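Local coordinates for probable adhesion protein (Pseudomonas aeruginosa PAO1, PDB 6R44), which binds divalent metal ions such as manganese and iron(II) and probably serves as the periplasmic solute-binding component of a zinc or related metal uptake system, at residues A[171-176]-A[222-227]. Numbering follows the deposited sequence.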
# COMPACT_ATOMS: atom_id res chain seq x y z
N PHE A 171 -7.41 -2.27 23.30
CA PHE A 171 -7.23 -1.38 22.15
C PHE A 171 -7.56 -2.10 20.85
O PHE A 171 -6.75 -2.85 20.31
CB PHE A 171 -5.84 -0.72 22.13
CG PHE A 171 -5.65 0.31 21.03
CD1 PHE A 171 -6.22 1.57 21.14
CD2 PHE A 171 -4.93 0.02 19.89
CE1 PHE A 171 -6.05 2.52 20.14
CE2 PHE A 171 -4.72 0.98 18.90
CZ PHE A 171 -5.30 2.22 19.02
N ARG A 172 -8.77 -1.86 20.36
CA ARG A 172 -9.27 -2.44 19.12
C ARG A 172 -9.39 -1.36 18.04
O ARG A 172 -9.87 -0.25 18.29
CB ARG A 172 -10.60 -3.14 19.36
CG ARG A 172 -10.50 -4.42 20.18
CD ARG A 172 -11.86 -5.08 20.19
NE ARG A 172 -11.94 -6.20 21.11
CZ ARG A 172 -11.61 -7.44 20.79
NH1 ARG A 172 -11.16 -7.72 19.56
NH2 ARG A 172 -11.71 -8.42 21.68
N VAL A 173 -8.95 -1.72 16.82
CA VAL A 173 -8.86 -0.88 15.66
C VAL A 173 -9.75 -1.37 14.51
O VAL A 173 -9.77 -2.56 14.20
CB VAL A 173 -7.34 -0.88 15.29
CG1 VAL A 173 -7.08 -0.74 13.80
CG2 VAL A 173 -6.58 0.15 16.11
N ALA A 174 -10.43 -0.44 13.84
CA ALA A 174 -11.21 -0.73 12.65
C ALA A 174 -10.70 0.16 11.51
O ALA A 174 -10.10 1.21 11.75
CB ALA A 174 -12.70 -0.51 12.88
N THR A 175 -10.86 -0.30 10.26
CA THR A 175 -10.46 0.48 9.09
C THR A 175 -11.61 0.50 8.08
O THR A 175 -12.43 -0.43 8.08
CB THR A 175 -9.13 -0.01 8.47
OG1 THR A 175 -9.35 -1.24 7.79
CG2 THR A 175 -7.98 -0.16 9.50
N ILE A 176 -11.69 1.54 7.23
CA ILE A 176 -12.73 1.61 6.18
C ILE A 176 -12.31 0.64 5.06
O ILE A 176 -13.05 -0.28 4.75
CB ILE A 176 -12.97 3.06 5.65
CG1 ILE A 176 -13.41 4.07 6.78
CG2 ILE A 176 -13.99 3.04 4.48
CD1 ILE A 176 -14.85 3.86 7.38
N VAL A 222 -10.78 2.93 17.81
CA VAL A 222 -10.40 3.85 16.73
C VAL A 222 -10.79 3.32 15.35
O VAL A 222 -10.90 2.11 15.12
CB VAL A 222 -8.92 4.37 16.74
CG1 VAL A 222 -8.40 4.65 18.14
CG2 VAL A 222 -7.96 3.47 15.98
N ILE A 223 -11.02 4.27 14.43
CA ILE A 223 -11.26 3.97 13.03
C ILE A 223 -10.25 4.76 12.21
O ILE A 223 -10.07 5.97 12.41
CB ILE A 223 -12.73 4.09 12.52
CG1 ILE A 223 -12.82 3.91 11.00
CG2 ILE A 223 -13.40 5.38 12.95
CD1 ILE A 223 -13.34 2.59 10.58
N PHE A 224 -9.57 4.03 11.32
CA PHE A 224 -8.64 4.60 10.35
C PHE A 224 -9.38 4.70 9.04
O PHE A 224 -9.69 3.67 8.41
CB PHE A 224 -7.36 3.76 10.20
CG PHE A 224 -6.50 3.76 11.42
CD1 PHE A 224 -5.83 4.91 11.82
CD2 PHE A 224 -6.33 2.59 12.17
CE1 PHE A 224 -5.01 4.90 12.96
CE2 PHE A 224 -5.50 2.58 13.30
CZ PHE A 224 -4.87 3.74 13.70
N SER A 225 -9.72 5.93 8.65
CA SER A 225 -10.43 6.22 7.41
C SER A 225 -9.42 6.55 6.30
O SER A 225 -8.22 6.59 6.55
CB SER A 225 -11.46 7.32 7.60
OG SER A 225 -10.82 8.54 7.92
N GLU A 226 -9.91 6.74 5.08
CA GLU A 226 -9.09 7.00 3.91
C GLU A 226 -8.81 8.50 3.66
O GLU A 226 -9.74 9.30 3.64
CB GLU A 226 -9.77 6.36 2.67
CG GLU A 226 -9.70 4.84 2.64
CD GLU A 226 -8.27 4.33 2.59
OE1 GLU A 226 -7.64 4.43 1.52
OE2 GLU A 226 -7.77 3.88 3.64
N ILE A 227 -7.55 8.86 3.44
CA ILE A 227 -7.19 10.24 3.08
C ILE A 227 -7.38 10.39 1.55
O ILE A 227 -7.91 11.39 1.10
CB ILE A 227 -5.69 10.55 3.50
CG1 ILE A 227 -5.60 11.01 4.96
CG2 ILE A 227 -5.02 11.59 2.59
CD1 ILE A 227 -4.25 10.76 5.66
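Val173 and Phe224 meet on the sheet face they share with Val222 and Thr175. With CG anti to its carbonyl carbon and beside the backbone N (chi1 -67°), the Phe224 ring runs back over this face toward Val222. It turns its CD2-CE2 edge to Val173, whose CG1 lies in the ring plane, 3.7 Å from CE2. Thr175 CG2 also sits near that plane. Val173 and Val222 lie side by side and point the same way, CG2 to CG2 at 3.6 Å. The other Val222 methyl, CG1, meets Phe171 CE1 obliquely at 3.7 Å.

Ala174 and Ile223 share the opposite face. Ile223 CD1 reaches over to Ala174 CB at 3.9 Å and touches Ile176 CD1 at 3.8 Å. Ile176 CG1 packs against Ser225.

The strands run parallel. Ala174 makes both its backbone bonds to 222-226: its N donates to Val222 O at 2.9 Å, and its O accepts from Phe224 N. Val173 and Thr175 bond to the other neighbour, around 193-194. Ile176 N to Phe224 O continues the pattern.

The pair forms the middle of one lobe's parallel sheet, order 2-1-3-4, matched in the other lobe, as in two-lobed metal-binding proteins of this family. The metal ligand His177 directly follows 171-176, and its O accepts from Thr175 OG1. Helix 260-278 covers the sheet face carrying Phe224, through Val272 and Ala275. Helix 234-241 packs on Ile176, and strand 244-248 flanks 222-226.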